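RNA-dependent RNA Polymerase (Bombyx mori cytoplasmic polyhedrosis virus, PDB 6TZ0) catalyses RNA-templated RNA synthesis, transcribing the viral double-stranded genome conservatively into plus strands and probably also making the complementary minus strands. Local coordinates at residues A1058-L1072 and F1149-L1161. Residues are numbered along the deposited sequence; the frame is centred on the assembly and turned at random.
Sequences AFALLGGLDRSANLL and FFLSDNPVSAERL
The C-terminal end of helix 1054-1062, with the loop that leaves it, packs against the loop and 3-10 turn of 1149-1161, where Leu1062 and Leu1151 bury the most surface. Both segments belong to the C-terminal region of the polymerase, away from its metal and nucleotide sites. The CB of Leu1151 points away from 1058-1072, but its CD1 comes back to lie 4.1 Å from Ala1058 CB and 4.2 Å from Leu1062 CB. Beside it, the Phe1059 ring presents its edge to Leu1151 CD2 and to Phe1150 O, and Leu1065 lays its CB against Leu1151 O. From Leu1062, CD1 lies against the 3-10 turn, 3.8 Å from Ala1158 CB and 3.4 Å from Ser1157 OG; Ile1186 of helix 1174-1188 also touches this leucine. With chi1 at 67°, Ser1157 OG donates to Asn1154 O at 2.9 Å and accepts from Ser1152 OG at 3.0 Å while still touching the leucine. At the helix end Leu1061 crosses Leu1161 at about a right angle; further along the loop, Leu1071 does the same with Val1156, CG to CG1 4.0 Å. The serine hydroxyls thus brace the 1149-1161 loop from within, while apolar side chains make much of the packing between the segments.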
loop_
_atom_site.group_PDB
_atom_site.type_symbol
_atom_site.label_atom_id
_atom_site.label_comp_id
_atom_site.label_asym_id
_atom_site.label_seq_id
_atom_site.Cartn_x
_atom_site.Cartn_y
_atom_site.Cartn_z
ATOM N N ALA A 1058 18.083 17.403 -30.509
ATOM C CA ALA A 1058 18.392 15.991 -30.331
ATOM C C ALA A 1058 17.272 15.111 -30.859
ATOM O O ALA A 1058 17.530 14.039 -31.415
ATOM C CB ALA A 1058 18.652 15.689 -28.858
ATOM N N PHE A 1059 16.020 15.546 -30.693
ATOM C CA PHE A 1059 14.903 14.813 -31.280
ATOM C C PHE A 1059 14.935 14.909 -32.799
ATOM O O PHE A 1059 14.665 13.927 -33.496
ATOM C CB PHE A 1059 13.596 15.360 -30.717
ATOM C CG PHE A 1059 12.385 14.518 -31.004
ATOM C CD1 PHE A 1059 12.203 13.308 -30.359
ATOM C CD2 PHE A 1059 11.395 14.968 -31.859
ATOM C CE1 PHE A 1059 11.079 12.547 -30.595
ATOM C CE2 PHE A 1059 10.268 14.207 -32.095
ATOM C CZ PHE A 1059 10.114 12.996 -31.468
ATOM N N ALA A 1060 15.308 16.077 -33.323
ATOM C CA ALA A 1060 15.421 16.290 -34.758
ATOM C C ALA A 1060 16.594 15.547 -35.380
ATOM O O ALA A 1060 16.616 15.370 -36.599
ATOM C CB ALA A 1060 15.556 17.782 -35.045
ATOM N N LEU A 1061 17.589 15.155 -34.590
ATOM C CA LEU A 1061 18.707 14.385 -35.121
ATOM C C LEU A 1061 18.541 12.884 -34.938
ATOM O O LEU A 1061 18.715 12.127 -35.894
ATOM C CB LEU A 1061 20.024 14.823 -34.479
ATOM C CG LEU A 1061 20.631 16.174 -34.826
ATOM C CD1 LEU A 1061 21.871 16.354 -33.996
ATOM C CD2 LEU A 1061 20.959 16.250 -36.292
ATOM N N LEU A 1062 18.223 12.433 -33.725
ATOM C CA LEU A 1062 18.210 11.005 -33.435
ATOM C C LEU A 1062 16.850 10.367 -33.654
ATOM O O LEU A 1062 16.776 9.161 -33.907
ATOM C CB LEU A 1062 18.640 10.730 -31.992
ATOM C CG LEU A 1062 20.119 10.695 -31.605
ATOM C CD1 LEU A 1062 20.902 9.758 -32.505
ATOM C CD2 LEU A 1062 20.741 12.067 -31.560
ATOM N N GLY A 1063 15.778 11.137 -33.540
ATOM C CA GLY A 1063 14.439 10.620 -33.723
ATOM C C GLY A 1063 13.814 10.175 -32.418
ATOM O O GLY A 1063 14.353 10.362 -31.325
ATOM N N GLY A 1064 12.650 9.560 -32.556
ATOM C CA GLY A 1064 11.884 9.126 -31.412
ATOM C C GLY A 1064 12.132 7.686 -31.032
ATOM O O GLY A 1064 12.915 6.973 -31.648
ATOM N N LEU A 1065 11.424 7.260 -29.998
ATOM C CA LEU A 1065 11.602 5.933 -29.435
ATOM C C LEU A 1065 10.593 4.963 -30.034
ATOM O O LEU A 1065 9.452 5.331 -30.320
ATOM C CB LEU A 1065 11.474 5.997 -27.910
ATOM C CG LEU A 1065 10.149 6.112 -27.144
ATOM C CD1 LEU A 1065 10.443 6.005 -25.675
ATOM C CD2 LEU A 1065 9.359 7.384 -27.414
ATOM N N ASP A 1066 11.028 3.722 -30.246
ATOM C CA ASP A 1066 10.189 2.710 -30.873
ATOM C C ASP A 1066 10.419 1.366 -30.202
ATOM O O ASP A 1066 11.549 1.034 -29.838
ATOM C CB ASP A 1066 10.479 2.595 -32.371
ATOM C CG ASP A 1066 9.470 1.723 -33.091
ATOM O OD1 ASP A 1066 8.341 2.197 -33.322
ATOM O OD2 ASP A 1066 9.796 0.564 -33.416
ATOM N N ARG A 1067 9.342 0.591 -30.054
ATOM C CA ARG A 1067 9.405 -0.714 -29.406
ATOM C C ARG A 1067 9.738 -1.850 -30.359
ATOM O O ARG A 1067 10.147 -2.920 -29.902
ATOM C CB ARG A 1067 8.079 -1.030 -28.703
ATOM C CG ARG A 1067 6.884 -1.156 -29.636
ATOM C CD ARG A 1067 5.642 -1.619 -28.884
ATOM N NE ARG A 1067 5.226 -0.678 -27.846
ATOM C CZ ARG A 1067 4.374 0.323 -28.036
ATOM N NH1 ARG A 1067 3.831 0.519 -29.230
ATOM N NH2 ARG A 1067 4.061 1.125 -27.029
ATOM N N SER A 1068 9.571 -1.646 -31.663
ATOM C CA SER A 1068 9.824 -2.685 -32.649
ATOM C C SER A 1068 11.082 -2.439 -33.469
ATOM O O SER A 1068 11.462 -3.307 -34.262
ATOM C CB SER A 1068 8.625 -2.813 -33.597
ATOM O OG SER A 1068 8.460 -1.630 -34.363
ATOM N N ALA A 1069 11.724 -1.282 -33.313
ATOM C CA ALA A 1069 12.935 -0.965 -34.070
ATOM C C ALA A 1069 14.164 -1.417 -33.282
ATOM O O ALA A 1069 14.994 -0.627 -32.829
ATOM C CB ALA A 1069 12.987 0.523 -34.396
ATOM N N ASN A 1070 14.261 -2.731 -33.119
ATOM C CA ASN A 1070 15.422 -3.377 -32.521
ATOM C C ASN A 1070 16.270 -3.978 -33.644
ATOM O O ASN A 1070 16.151 -5.157 -33.982
ATOM C CB ASN A 1070 14.991 -4.410 -31.461
ATOM C CG ASN A 1070 13.874 -5.322 -31.936
ATOM O OD1 ASN A 1070 13.415 -5.230 -33.074
ATOM N ND2 ASN A 1070 13.439 -6.217 -31.061
ATOM N N LEU A 1071 17.136 -3.141 -34.223
ATOM C CA LEU A 1071 17.963 -3.574 -35.345
ATOM C C LEU A 1071 19.041 -4.542 -34.875
ATOM O O LEU A 1071 19.077 -5.706 -35.290
ATOM C CB LEU A 1071 18.569 -2.347 -36.037
ATOM C CG LEU A 1071 19.182 -2.390 -37.448
ATOM C CD1 LEU A 1071 20.615 -2.919 -37.502
ATOM C CD2 LEU A 1071 18.285 -3.188 -38.379
ATOM N N LEU A 1072 19.927 -4.077 -34.000
ATOM C CA LEU A 1072 20.863 -4.935 -33.290
ATOM C C LEU A 1072 20.479 -4.910 -31.820
ATOM O O LEU A 1072 20.517 -3.852 -31.184
ATOM C CB LEU A 1072 22.306 -4.472 -33.480
ATOM C CG LEU A 1072 22.883 -4.580 -34.888
ATOM C CD1 LEU A 1072 24.275 -3.984 -34.929
ATOM C CD2 LEU A 1072 22.901 -6.028 -35.342
ATOM N N PHE A 1149 13.501 10.582 -22.424
ATOM C CA PHE A 1149 12.052 10.432 -22.300
ATOM C C PHE A 1149 11.372 10.347 -23.666
ATOM O O PHE A 1149 10.718 9.350 -23.977
ATOM C CB PHE A 1149 11.508 11.594 -21.467
ATOM C CG PHE A 1149 10.039 11.533 -21.169
ATOM C CD1 PHE A 1149 9.558 10.728 -20.152
ATOM C CD2 PHE A 1149 9.149 12.325 -21.864
ATOM C CE1 PHE A 1149 8.207 10.685 -19.866
ATOM C CE2 PHE A 1149 7.804 12.288 -21.580
ATOM C CZ PHE A 1149 7.330 11.466 -20.581
ATOM N N PHE A 1150 11.513 11.382 -24.495
ATOM C CA PHE A 1150 11.053 11.331 -25.880
ATOM C C PHE A 1150 12.094 10.797 -26.849
ATOM O O PHE A 1150 11.754 10.526 -28.004
ATOM C CB PHE A 1150 10.617 12.711 -26.384
ATOM C CG PHE A 1150 9.248 13.121 -25.947
ATOM C CD1 PHE A 1150 8.130 12.539 -26.514
ATOM C CD2 PHE A 1150 9.077 14.129 -25.022
ATOM C CE1 PHE A 1150 6.866 12.926 -26.129
ATOM C CE2 PHE A 1150 7.818 14.524 -24.637
ATOM C CZ PHE A 1150 6.710 13.922 -25.193
ATOM N N LEU A 1151 13.337 10.641 -26.424
ATOM C CA LEU A 1151 14.421 10.300 -27.327
ATOM C C LEU A 1151 14.625 8.789 -27.382
ATOM O O LEU A 1151 14.149 8.038 -26.532
ATOM C CB LEU A 1151 15.700 11.005 -26.896
ATOM C CG LEU A 1151 16.067 12.397 -27.396
ATOM C CD1 LEU A 1151 16.295 12.300 -28.873
ATOM C CD2 LEU A 1151 15.019 13.450 -27.085
ATOM N N SER A 1152 15.359 8.348 -28.400
ATOM C CA SER A 1152 15.447 6.928 -28.711
ATOM C C SER A 1152 16.455 6.214 -27.824
ATOM O O SER A 1152 17.519 6.748 -27.505
ATOM C CB SER A 1152 15.831 6.725 -30.174
ATOM O OG SER A 1152 17.162 7.130 -30.409
ATOM N N ASP A 1153 16.117 4.984 -27.449
ATOM C CA ASP A 1153 16.979 4.117 -26.663
ATOM C C ASP A 1153 17.973 3.341 -27.510
ATOM O O ASP A 1153 18.745 2.551 -26.960
ATOM C CB ASP A 1153 16.135 3.120 -25.867
ATOM C CG ASP A 1153 15.334 3.776 -24.770
ATOM O OD1 ASP A 1153 15.779 4.817 -24.246
ATOM O OD2 ASP A 1153 14.260 3.242 -24.424
ATOM N N ASN A 1154 17.972 3.531 -28.824
ATOM C CA ASN A 1154 18.726 2.663 -29.704
ATOM C C ASN A 1154 19.960 3.395 -30.197
ATOM O O ASN A 1154 19.833 4.496 -30.752
ATOM C CB ASN A 1154 17.862 2.225 -30.878
ATOM C CG ASN A 1154 18.414 1.010 -31.593
ATOM O OD1 ASN A 1154 19.458 0.480 -31.229
ATOM N ND2 ASN A 1154 17.702 0.554 -32.613
ATOM N N PRO A 1155 21.162 2.842 -30.010
ATOM C CA PRO A 1155 22.364 3.465 -30.581
ATOM C C PRO A 1155 22.453 3.388 -32.096
ATOM O O PRO A 1155 23.320 4.052 -32.674
ATOM C CB PRO A 1155 23.502 2.674 -29.929
ATOM C CG PRO A 1155 22.913 2.127 -28.686
ATOM C CD PRO A 1155 21.502 1.810 -29.021
ATOM N N VAL A 1156 21.601 2.599 -32.754
ATOM C CA VAL A 1156 21.625 2.481 -34.206
ATOM C C VAL A 1156 21.100 3.756 -34.862
ATOM O O VAL A 1156 21.453 4.061 -36.005
ATOM C CB VAL A 1156 20.834 1.213 -34.602
ATOM C CG1 VAL A 1156 20.839 0.951 -36.105
ATOM C CG2 VAL A 1156 21.393 0.003 -33.876
ATOM N N SER A 1157 20.331 4.564 -34.132
ATOM C CA SER A 1157 19.790 5.805 -34.672
ATOM C C SER A 1157 20.846 6.873 -34.937
ATOM O O SER A 1157 20.521 7.897 -35.545
ATOM C CB SER A 1157 18.738 6.365 -33.722
ATOM O OG SER A 1157 19.329 6.769 -32.503
ATOM N N ALA A 1158 22.089 6.667 -34.512
ATOM C CA ALA A 1158 23.167 7.606 -34.764
ATOM C C ALA A 1158 24.073 7.200 -35.915
ATOM O O ALA A 1158 25.042 7.911 -36.190
ATOM C CB ALA A 1158 24.013 7.785 -33.505
ATOM N N GLU A 1159 23.791 6.086 -36.599
ATOM C CA GLU A 1159 24.704 5.636 -37.643
ATOM C C GLU A 1159 24.583 6.471 -38.907
ATOM O O GLU A 1159 25.480 6.425 -39.752
ATOM C CB GLU A 1159 24.489 4.154 -37.967
ATOM C CG GLU A 1159 23.208 3.786 -38.704
ATOM C CD GLU A 1159 23.386 3.643 -40.210
ATOM O OE1 GLU A 1159 24.532 3.448 -40.667
ATOM O OE2 GLU A 1159 22.371 3.713 -40.938
ATOM N N ARG A 1160 23.505 7.238 -39.055
ATOM C CA ARG A 1160 23.368 8.090 -40.223
ATOM C C ARG A 1160 24.124 9.401 -40.060
ATOM O O ARG A 1160 24.253 10.151 -41.030
ATOM C CB ARG A 1160 21.881 8.350 -40.502
ATOM C CG ARG A 1160 21.183 9.380 -39.625
ATOM C CD ARG A 1160 20.970 10.645 -40.439
ATOM N NE ARG A 1160 20.448 11.772 -39.687
ATOM C CZ ARG A 1160 19.166 12.087 -39.602
ATOM N NH1 ARG A 1160 18.261 11.345 -40.217
ATOM N NH2 ARG A 1160 18.797 13.148 -38.905
ATOM N N LEU A 1161 24.631 9.685 -38.862
ATOM C CA LEU A 1161 25.197 10.983 -38.534
ATOM C C LEU A 1161 26.716 11.021 -38.577
ATOM O O LEU A 1161 27.284 12.113 -38.662
ATOM C CB LEU A 1161 24.736 11.407 -37.137
ATOM C CG LEU A 1161 23.253 11.721 -36.987
ATOM C CD1 LEU A 1161 22.904 11.888 -35.530
ATOM C CD2 LEU A 1161 22.941 12.987 -37.744
#